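Local coordinates for uncharacterized protein GEBA250068378 (Sulfurospirillum deleyianum, PDB 3NKG) that is of unknown function but has a sandwich of two antiparallel beta-sheets, consistent with its family's grouping among galactose-binding-like domains, many of which bind carbohydrates, at residues V74-R77 against L78-E82; I138-K142 against G143-F147; S156-I159 against G160-V163. All blocks are in the same frame, centred on the assembly; numbering follows the deposited sequence. Where two conformers were deposited one is given.

Contact 1: V74-R77 against L78-E82; sequences VDYR and LAKSE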
ATOM      1  N   VAL A  74     -17.953   0.876   6.484  1.00 24.29           N
ATOM      2  CA  VAL A  74     -18.570  -0.436   6.574  1.00 22.55           C
ATOM      3  C   VAL A  74     -18.646  -0.844   8.033  1.00 25.34           C
ATOM      4  O   VAL A  74     -17.649  -0.766   8.752  1.00 21.30           O
ATOM      5  CB  VAL A  74     -17.779  -1.469   5.769  1.00 25.81           C
ATOM      6  CG1 VAL A  74     -18.325  -2.888   6.013  1.00 24.30           C
ATOM      7  CG2 VAL A  74     -17.837  -1.129   4.286  1.00 27.75           C
ATOM      8  N   ASP A  75     -19.839  -1.247   8.468  1.00 27.58           N
ATOM      9  CA  ASP A  75     -20.068  -1.683   9.848  1.00 26.71           C
ATOM     10  C   ASP A  75     -19.636  -3.128  10.054  1.00 21.86           C
ATOM     11  O   ASP A  75     -19.560  -3.906   9.110  1.00 21.95           O
ATOM     12  CB  ASP A  75     -21.554  -1.598  10.204  1.00 25.83           C
ATOM     13  CG  ASP A  75     -21.817  -1.942  11.655  1.00 30.56           C
ATOM     14  OD1 ASP A  75     -21.649  -1.045  12.491  1.00 29.76           O
ATOM     15  OD2 ASP A  75     -22.186  -3.100  11.958  1.00 26.24           O
ATOM     16  N   TYR A  76     -19.367  -3.472  11.307  1.00 22.15           N
ATOM     17  CA  TYR A  76     -19.063  -4.836  11.703  1.00 22.75           C
ATOM     18  C   TYR A  76     -20.037  -5.867  11.145  1.00 23.71           C
ATOM     19  O   TYR A  76     -19.600  -6.921  10.684  1.00 22.43           O
ATOM     20  CB  TYR A  76     -18.971  -4.952  13.250  1.00 22.61           C
ATOM     21  CG  TYR A  76     -19.114  -6.363  13.743  1.00 25.99           C
ATOM     22  CD1 TYR A  76     -18.030  -7.238  13.747  1.00 34.33           C
ATOM     23  CD2 TYR A  76     -20.344  -6.835  14.190  1.00 29.83           C
ATOM     24  CE1 TYR A  76     -18.180  -8.561  14.189  1.00 36.38           C
ATOM     25  CE2 TYR A  76     -20.497  -8.134  14.621  1.00 35.12           C
ATOM     26  CZ  TYR A  76     -19.421  -8.991  14.619  1.00 40.17           C
ATOM     27  OH  TYR A  76     -19.610 -10.274  15.061  1.00 43.27           O
ATOM     28  N   ARG A  77     -21.348  -5.598  11.194  1.00 22.67           N
ATOM     29  CA  ARG A  77     -22.312  -6.581  10.676  1.00 23.22           C
ATOM     30  C   ARG A  77     -21.996  -7.054   9.252  1.00 23.89           C
ATOM     31  O   ARG A  77     -22.104  -8.238   8.951  1.00 24.93           O
ATOM     32  CB  ARG A  77     -23.731  -6.039  10.704  1.00 30.01           C
ATOM     33  CG  ARG A  77     -24.339  -5.979  12.069  1.00 30.56           C
ATOM     34  CD  ARG A  77     -25.801  -5.602  11.961  1.00 33.99           C
ATOM     35  NE  ARG A  77     -26.314  -5.110  13.229  1.00 36.62           N
ATOM     36  CZ  ARG A  77     -27.551  -4.666  13.416  1.00 40.21           C
ATOM     37  NH1 ARG A  77     -28.418  -4.661  12.405  1.00 27.30           N
ATOM     38  NH2 ARG A  77     -27.912  -4.225  14.617  1.00 41.56           N
ATOM     39  N   LEU A  78     -21.602  -6.129   8.382  1.00 22.58           N
ATOM     40  CA  LEU A  78     -21.324  -6.495   6.990  1.00 20.50           C
ATOM     41  C   LEU A  78     -20.016  -7.248   6.872  1.00 21.07           C
ATOM     42  O   LEU A  78     -19.933  -8.224   6.137  1.00 25.47           O
ATOM     43  CB  LEU A  78     -21.239  -5.260   6.102  1.00 25.27           C
ATOM     44  CG  LEU A  78     -22.399  -4.959   5.171  1.00 34.27           C
ATOM     45  CD1 LEU A  78     -22.018  -3.790   4.282  1.00 32.26           C
ATOM     46  CD2 LEU A  78     -22.823  -6.185   4.321  1.00 31.70           C
ATOM     47  N   ALA A  79     -18.987  -6.772   7.568  1.00 19.70           N
ATOM     48  CA  ALA A  79     -17.736  -7.505   7.633  1.00 25.07           C
ATOM     49  C   ALA A  79     -17.980  -8.917   8.160  1.00 20.14           C
ATOM     50  O   ALA A  79     -17.330  -9.854   7.735  1.00 24.76           O
ATOM     51  CB  ALA A  79     -16.729  -6.783   8.528  1.00 22.13           C
ATOM     52  N   LYS A  80     -18.881  -9.062   9.126  1.00 23.56           N
ATOM     53  CA  LYS A  80     -19.169 -10.394   9.686  1.00 21.04           C
ATOM     54  C   LYS A  80     -19.882 -11.271   8.639  1.00 27.71           C
ATOM     55  O   LYS A  80     -19.600 -12.482   8.495  1.00 26.36           O
ATOM     56  CB  LYS A  80     -19.985 -10.262  10.979  1.00 19.79           C
ATOM     57  CG  LYS A  80     -20.215 -11.583  11.696  1.00 26.80           C
ATOM     58  CD  LYS A  80     -18.904 -12.211  12.178  1.00 23.15           C
ATOM     59  CE  LYS A  80     -19.210 -13.577  12.831  1.00 34.26           C
ATOM     60  NZ  LYS A  80     -18.024 -14.155  13.526  1.00 28.69           N
ATOM     61  N   SER A  81     -20.781 -10.661   7.868  0.56 25.02           N
ATOM     62  CA  SER A  81     -21.438 -11.378   6.784  0.56 28.05           C
ATOM     63  C   SER A  81     -20.425 -11.845   5.733  0.56 30.26           C
ATOM     64  O   SER A  81     -20.519 -12.964   5.227  0.56 26.23           O
ATOM     65  CB  SER A  81     -22.516 -10.511   6.137  0.56 30.12           C
ATOM     66  OG  SER A  81     -23.596 -10.308   7.025  0.56 26.56           O
ATOM     67  N   GLU A  82     -19.461 -10.990   5.400  0.56 28.57           N
ATOM     68  CA  GLU A  82     -18.425 -11.360   4.430  0.56 30.37           C
ATOM     69  C   GLU A  82     -17.470 -12.438   4.965  0.56 33.73           C
ATOM     70  O   GLU A  82     -17.173 -13.409   4.269  0.56 34.03           O
ATOM     71  CB  GLU A  82     -17.603 -10.134   3.999  0.56 28.59           C
ATOM     72  CG  GLU A  82     -18.390  -8.985   3.334  0.56 32.92           C
ATOM     73  CD  GLU A  82     -18.818  -9.258   1.879  0.56 34.57           C
ATOM     74  OE1 GLU A  82     -18.630 -10.393   1.386  0.56 39.96           O
ATOM     75  OE2 GLU A  82     -19.350  -8.326   1.229  0.56 23.69           O
TER
HETATM   76  O   HOH W   1     -18.106 -12.693  15.655  1.00 40.26           O

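Contact 2: I138-K142 against G143-F147; sequences ISLDK and GKYIF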
ATOM      1  N   ILE A 138       1.000  11.705  -4.535  0.69 23.58           N
ATOM      2  CA  ILE A 138       2.027  12.735  -4.475  0.69 22.36           C
ATOM      3  C   ILE A 138       2.305  13.329  -5.873  0.69 26.26           C
ATOM      4  O   ILE A 138       2.384  12.595  -6.880  0.69 23.50           O
ATOM      5  CB  ILE A 138       3.339  12.167  -3.883  0.69 19.37           C
ATOM      6  CG1 ILE A 138       4.418  13.250  -3.798  0.69 27.57           C
ATOM      7  CG2 ILE A 138       3.855  11.039  -4.744  0.69 18.85           C
ATOM      8  CD1 ILE A 138       5.757  12.716  -3.264  0.69 28.19           C
ATOM      9  N   SER A 139       2.452  14.651  -5.932  1.00 24.05           N
ATOM     10  CA  SER A 139       2.802  15.301  -7.189  1.00 27.67           C
ATOM     11  C   SER A 139       4.312  15.254  -7.383  1.00 27.78           C
ATOM     12  O   SER A 139       5.046  15.847  -6.598  1.00 27.70           O
ATOM     13  CB  SER A 139       2.308  16.754  -7.238  1.00 31.78           C
ATOM     14  OG  SER A 139       0.894  16.799  -7.201  1.00 38.67           O
ATOM     15  N   LEU A 140       4.764  14.567  -8.437  1.00 30.15           N
ATOM     16  CA  LEU A 140       6.196  14.478  -8.770  1.00 27.61           C
ATOM     17  C   LEU A 140       6.466  15.102 -10.141  1.00 37.35           C
ATOM     18  O   LEU A 140       5.716  14.863 -11.100  1.00 31.90           O
ATOM     19  CB  LEU A 140       6.651  13.013  -8.784  1.00 28.67           C
ATOM     20  CG  LEU A 140       6.460  12.292  -7.432  1.00 33.17           C
ATOM     21  CD1 LEU A 140       6.523  10.762  -7.559  1.00 32.95           C
ATOM     22  CD2 LEU A 140       7.483  12.787  -6.443  1.00 31.71           C
ATOM     23  N   ASP A 141       7.521  15.910 -10.226  1.00 31.32           N
ATOM     24  CA  ASP A 141       7.963  16.440 -11.496  1.00 34.54           C
ATOM     25  C   ASP A 141       8.783  15.392 -12.231  1.00 27.97           C
ATOM     26  O   ASP A 141       9.386  14.492 -11.620  1.00 25.61           O
ATOM     27  CB  ASP A 141       8.795  17.709 -11.286  1.00 34.16           C
ATOM     28  CG  ASP A 141       7.962  18.854 -10.761  1.00 46.87           C
ATOM     29  OD1 ASP A 141       6.705  18.776 -10.874  1.00 46.09           O
ATOM     30  OD2 ASP A 141       8.559  19.819 -10.225  1.00 49.71           O
ATOM     31  N   LYS A 142       8.792  15.509 -13.552  0.51 31.08           N
ATOM     32  CA  LYS A 142       9.639  14.688 -14.400  0.51 34.20           C
ATOM     33  C   LYS A 142      11.051  14.730 -13.852  0.51 32.79           C
ATOM     34  O   LYS A 142      11.562  15.790 -13.525  0.51 34.01           O
ATOM     35  CB  LYS A 142       9.640  15.226 -15.835  0.51 36.31           C
ATOM     36  CG  LYS A 142       8.265  15.550 -16.376  0.51 39.97           C
ATOM     37  CD  LYS A 142       8.297  15.804 -17.874  0.51 47.35           C
ATOM     38  CE  LYS A 142       6.889  15.821 -18.459  0.51 54.98           C
ATOM     39  NZ  LYS A 142       6.891  15.588 -19.939  0.51 61.99           N
ATOM     40  N   GLY A 143      11.680  13.571 -13.741  1.00 33.60           N
ATOM     41  CA  GLY A 143      13.017  13.505 -13.212  1.00 32.01           C
ATOM     42  C   GLY A 143      13.342  12.148 -12.642  1.00 31.21           C
ATOM     43  O   GLY A 143      12.620  11.182 -12.865  1.00 30.54           O
ATOM     44  N   LYS A 144      14.434  12.092 -11.883  1.00 32.00           N
ATOM     45  CA  LYS A 144      14.925  10.861 -11.297  1.00 27.70           C
ATOM     46  C   LYS A 144      14.902  10.981  -9.786  1.00 24.21           C
ATOM     47  O   LYS A 144      15.250  12.033  -9.244  1.00 23.81           O
ATOM     48  CB  LYS A 144      16.359  10.592 -11.755  1.00 39.58           C
ATOM     49  CG  LYS A 144      16.607   9.154 -12.207  1.00 59.13           C
ATOM     50  CD  LYS A 144      17.150   9.080 -13.643  1.00 65.98           C
ATOM     51  CE  LYS A 144      18.620   9.500 -13.736  1.00 70.51           C
ATOM     52  NZ  LYS A 144      19.154   9.416 -15.139  1.00 70.56           N
ATOM     53  N   TYR A 145      14.516   9.895  -9.115  1.00 23.54           N
ATOM     54  CA  TYR A 145      14.352   9.887  -7.661  1.00 24.96           C
ATOM     55  C   TYR A 145      14.881   8.590  -7.041  1.00 28.83           C
ATOM     56  O   TYR A 145      14.928   7.544  -7.701  1.00 35.91           O
ATOM     57  CB  TYR A 145      12.859  10.036  -7.297  1.00 21.49           C
ATOM     58  CG  TYR A 145      12.231  11.295  -7.843  1.00 26.27           C
ATOM     59  CD1 TYR A 145      11.674  11.321  -9.128  1.00 24.71           C
ATOM     60  CD2 TYR A 145      12.203  12.464  -7.084  1.00 23.95           C
ATOM     61  CE1 TYR A 145      11.095  12.468  -9.628  1.00 25.47           C
ATOM     62  CE2 TYR A 145      11.634  13.622  -7.579  1.00 27.51           C
ATOM     63  CZ  TYR A 145      11.081  13.618  -8.854  1.00 28.26           C
ATOM     64  OH  TYR A 145      10.534  14.769  -9.363  1.00 31.11           O
ATOM     65  N   ILE A 146      15.284   8.663  -5.778  1.00 25.84           N
ATOM     66  CA  ILE A 146      15.521   7.464  -4.989  1.00 23.52           C
ATOM     67  C   ILE A 146      14.381   7.303  -3.987  1.00 28.08           C
ATOM     68  O   ILE A 146      14.157   8.171  -3.133  1.00 26.36           O
ATOM     69  CB  ILE A 146      16.846   7.541  -4.232  1.00 26.09           C
ATOM     70  CG1 ILE A 146      18.002   7.773  -5.231  1.00 28.51           C
ATOM     71  CG2 ILE A 146      17.059   6.289  -3.370  1.00 25.65           C
ATOM     72  CD1 ILE A 146      17.978   6.820  -6.372  1.00 31.43           C
ATOM     73  N   PHE A 147      13.661   6.189  -4.096  1.00 20.51           N
ATOM     74  CA  PHE A 147      12.642   5.852  -3.125  1.00 23.50           C
ATOM     75  C   PHE A 147      13.197   4.831  -2.148  1.00 23.18           C
ATOM     76  O   PHE A 147      13.720   3.796  -2.538  1.00 26.03           O
ATOM     77  CB  PHE A 147      11.435   5.260  -3.833  1.00 24.80           C
ATOM     78  CG  PHE A 147      10.485   6.278  -4.396  1.00 28.33           C
ATOM     79  CD1 PHE A 147      10.856   7.081  -5.472  1.00 29.82           C
ATOM     80  CD2 PHE A 147       9.205   6.422  -3.858  1.00 26.91           C
ATOM     81  CE1 PHE A 147       9.972   8.025  -6.002  1.00 29.09           C
ATOM     82  CE2 PHE A 147       8.319   7.347  -4.373  1.00 30.78           C
ATOM     83  CZ  PHE A 147       8.697   8.154  -5.456  1.00 30.16           C
TER

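Contact 3: S156-I159 against G160-V163; sequences SEMI and GRKV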
ATOM      1  N   SER A 156       3.094 -11.364  11.060  1.00 27.87           N
ATOM      2  CA  SER A 156       3.275 -12.790  10.855  1.00 23.45           C
ATOM      3  C   SER A 156       2.312 -13.331   9.803  1.00 27.21           C
ATOM      4  O   SER A 156       2.624 -14.316   9.148  1.00 25.47           O
ATOM      5  CB  SER A 156       3.116 -13.556  12.177  1.00 23.28           C
ATOM      6  OG  SER A 156       1.778 -13.525  12.652  1.00 34.11           O
ATOM      7  N   GLU A 157       1.152 -12.687   9.644  1.00 21.98           N
ATOM      8  CA  GLU A 157       0.230 -13.018   8.546  1.00 32.59           C
ATOM      9  C   GLU A 157       0.865 -12.879   7.154  1.00 33.61           C
ATOM     10  O   GLU A 157       0.404 -13.490   6.187  1.00 37.07           O
ATOM     11  CB  GLU A 157      -1.014 -12.126   8.583  1.00 35.23           C
ATOM     12  CG  GLU A 157      -1.648 -11.999   9.944  1.00 50.03           C
ATOM     13  CD  GLU A 157      -1.246 -10.711  10.670  1.00 55.54           C
ATOM     14  OE1 GLU A 157      -0.040 -10.493  10.944  1.00 47.25           O
ATOM     15  OE2 GLU A 157      -2.161  -9.926  10.991  1.00 59.02           O
HETATM   16  N   MSE A 158       1.905 -12.064   7.045  1.00 26.80           N
HETATM   17  CA  MSE A 158       2.492 -11.770   5.747  1.00 20.83           C
HETATM   18  C   MSE A 158       3.700 -12.648   5.468  1.00 26.89           C
HETATM   19  O   MSE A 158       4.379 -12.480   4.464  1.00 25.76           O
HETATM   20  CB  MSE A 158       2.893 -10.300   5.702  1.00 23.91           C
HETATM   21  CG  MSE A 158       1.688  -9.376   5.821  1.00 30.80           C
HETATM   22 SE   MSE A 158       0.698  -9.525   4.127  0.77 32.47          SE
HETATM   23  CE  MSE A 158      -1.134  -9.900   4.734  1.00 24.37           C
ATOM     24  N   ILE A 159       3.979 -13.594   6.355  1.00 24.30           N
ATOM     25  CA  ILE A 159       5.117 -14.465   6.111  1.00 27.95           C
ATOM     26  C   ILE A 159       4.901 -15.251   4.803  1.00 28.34           C
ATOM     27  O   ILE A 159       3.851 -15.857   4.609  1.00 27.10           O
ATOM     28  CB  ILE A 159       5.342 -15.450   7.288  1.00 28.57           C
ATOM     29  CG1 ILE A 159       5.796 -14.699   8.544  1.00 22.85           C
ATOM     30  CG2 ILE A 159       6.380 -16.500   6.913  1.00 33.67           C
ATOM     31  CD1 ILE A 159       5.845 -15.631   9.812  1.00 25.78           C
ATOM     32  N   GLY A 160       5.893 -15.243   3.922  1.00 31.98           N
ATOM     33  CA  GLY A 160       5.792 -15.953   2.659  1.00 33.76           C
ATOM     34  C   GLY A 160       4.868 -15.300   1.624  1.00 37.68           C
ATOM     35  O   GLY A 160       4.676 -15.837   0.532  1.00 35.65           O
ATOM     36  N   ARG A 161       4.292 -14.144   1.942  1.00 29.09           N
ATOM     37  CA  ARG A 161       3.346 -13.549   1.014  1.00 30.14           C
ATOM     38  C   ARG A 161       4.013 -12.439   0.236  1.00 29.92           C
ATOM     39  O   ARG A 161       4.706 -11.610   0.805  1.00 35.38           O
ATOM     40  CB  ARG A 161       2.089 -13.037   1.728  1.00 36.22           C
ATOM     41  CG  ARG A 161       1.136 -12.290   0.785  1.00 42.25           C
ATOM     42  CD  ARG A 161      -0.182 -11.890   1.456  1.00 40.76           C
ATOM     43  NE  ARG A 161      -0.796 -12.972   2.233  1.00 35.02           N
ATOM     44  CZ  ARG A 161      -1.633 -13.891   1.747  1.00 37.75           C
ATOM     45  NH1 ARG A 161      -2.136 -14.815   2.566  1.00 41.90           N
ATOM     46  NH2 ARG A 161      -1.970 -13.910   0.456  1.00 31.79           N
ATOM     47  N   LYS A 162       3.807 -12.424  -1.072  1.00 29.44           N
ATOM     48  CA  LYS A 162       4.323 -11.335  -1.897  1.00 30.94           C
ATOM     49  C   LYS A 162       3.458 -10.085  -1.778  1.00 27.67           C
ATOM     50  O   LYS A 162       2.222 -10.155  -1.857  1.00 26.45           O
ATOM     51  CB  LYS A 162       4.474 -11.768  -3.356  1.00 35.65           C
ATOM     52  CG  LYS A 162       5.739 -12.572  -3.611  1.00 48.32           C
ATOM     53  CD  LYS A 162       5.639 -13.404  -4.874  1.00 58.71           C
ATOM     54  CE  LYS A 162       6.346 -14.758  -4.696  1.00 73.74           C
ATOM     55  NZ  LYS A 162       6.232 -15.659  -5.897  1.00 80.56           N
ATOM     56  N   VAL A 163       4.132  -8.959  -1.559  1.00 24.71           N
ATOM     57  CA  VAL A 163       3.521  -7.638  -1.514  1.00 28.39           C
ATOM     58  C   VAL A 163       4.400  -6.686  -2.354  1.00 30.63           C
ATOM     59  O   VAL A 163       5.627  -6.723  -2.243  1.00 30.48           O
ATOM     60  CB  VAL A 163       3.475  -7.116  -0.072  1.00 23.87           C
ATOM     61  CG1 VAL A 163       3.002  -5.670  -0.045  1.00 28.67           C
ATOM     62  CG2 VAL A 163       2.610  -8.019   0.814  1.00 23.68           C
TER

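Contact 1: V74-R77 against L78-E82
Lys80 lies over one face of the Tyr76 ring, with CB 4.2 Å from the ring centroid and offset toward the rim, a CH-pi contact. The two side chains run side by side, and beyond the ring Lys80 CD lies 3.5 Å from Tyr76 OH. A lysine suits this place because its methylenes cover an aromatic surface while the ammonium reaches on: a water joins Tyr76 OH to Lys80 NZ, and NZ also donates to the carbonyls of Gly84 and Ile87. With CG anti to the backbone N in both residues (chi1 161° in Tyr76, -175° in Lys80), the chains leave the helix on similar courses. A second flat group, the Asp75 carboxylate, accepts from Arg77 N at OD2 (2.7 Å), on the anti side and out of its plane. Val74 CG1 meets Leu78 CB at 3.8 Å, a small apolar contact, while Val74 and Ala79 also touch Phe60. Lys80 N donates to Tyr76 O over 2.7 Å, whereas Ala79 N gives Asp75 O only a weak bond. Aspartate before the first turn, its carboxylate taking up an amide that has no helical carbonyl to bind, is the classic N-cap, here opening the surface helix 76-83.

Contact 2: I138-K142 against G143-F147
Tyr145 reaches back to the carbonyl of Asp141, four residues earlier, forming a tyrosine corner in the arch that carries the chain from one sheet of the sandwich to the other. Leu140, Gly143 and Tyr145 fit the Leu-x-Pro-Gly-x-Tyr pattern of such corners in Greek-key proteins, with Lys142 in place of the proline. The polar part is one short hydrogen bond: Tyr145 OH donates to Asp141 O over 2.5 Å, tilted 29° from the carbonyl plane, with that oxygen at the ring's edge. Tyr145 CG lies anti to its own carbonyl carbon (chi1 -58°), which sends the ring back across the arch to the bond. Glycine suits the bend because Gly143 has a phi of 156°, at which a CB would be jammed against Lys142 O. On the outer side, the hydroxyl of Ser139 and the carboxylate of Asp141 bind a glycerol, probably from the crystallisation liquor. The apolar part faces inward, between the sheets. There the branched end of Leu140 divides its contacts between two aromatics: CD2 lies 4.4 Å from Tyr145 CE2, while CD1 meets Phe147 at the edge of its ring, in plane, 4.0 Å from CZ.

Contact 3: S156-I159 against G160-V163
Selenomethionine Met158 and Arg161 pack against each other on the inner side of a tight turn, and this is the dense half of the contact. Met158 SE lies 3.7 Å from Arg161 CD and the terminal CE is 4.0 Å from Arg161 NE, the two chains crossing obliquely. The Met158 chain is bent at both chi2 (-71°) and chi3, which folds selenium and methyl over the arginine stem. A long, flexible, apolar methionine chain is apt here: its heavy atom, selenium in this crystal, also reaches Val163 CG2 at 4.1 Å, nearly at a right angle, while Phe57, Phe38 and Leu13 surround the same residue. Arg161 leaves the turn with CG anti to the backbone N (chi1 175°), putting its methylenes beside Met158 and its charged end beyond them. That end is well held: NH1 forms a salt bridge with Asp50 on helix 49-58, and NH2 donates to Ala39 O. NE is buried without a hydrogen-bond partner, the Glu157 carbonyl oxygen lying 4.2 Å from it, at the edge of the guanidinium.

The other half is loose and faces solvent. Ile159 and Gly160 form the exposed corner, and the isoleucine side chain largely turns away from the residues that follow. One backbone bond closes the corner, Arg161 N to Met158 O at 3.0 Å. Gly160 occupies the third position of the turn with phi 74°, a region that glycine enters readily because it has no CB. Just before it, Ile159 N donates to Ser156 O over 3.2 Å, ending a single 3-10 turn. A short 3-10 segment running into a type II beta turn with glycine in third place thus makes a compact reversal, in the connection that delivers the chain to strand 163-169 of the opposite sheet.

The three contacts follow one another along the chain without overlap, and none touches another. Contact 1 starts helix 76-83, at the periphery and about 22 Å from the chain centre. Contacts 2 and 3 sit on opposite sides of that centre, their own centres about 28 Å apart, yet strand 143-151 connects them: contact 2 leads into it from strand 132-140, and contact 3 lies in the connection leaving it for strand 163-169. Contacts 1 and 2, about 39 Å apart between centres, also lie on opposite sides; the centres of contacts 1 and 3 are about 24 Å apart. Two of the contacts thus lie where the chain passes between the four-stranded sheets, and the third lies on a peripheral helix.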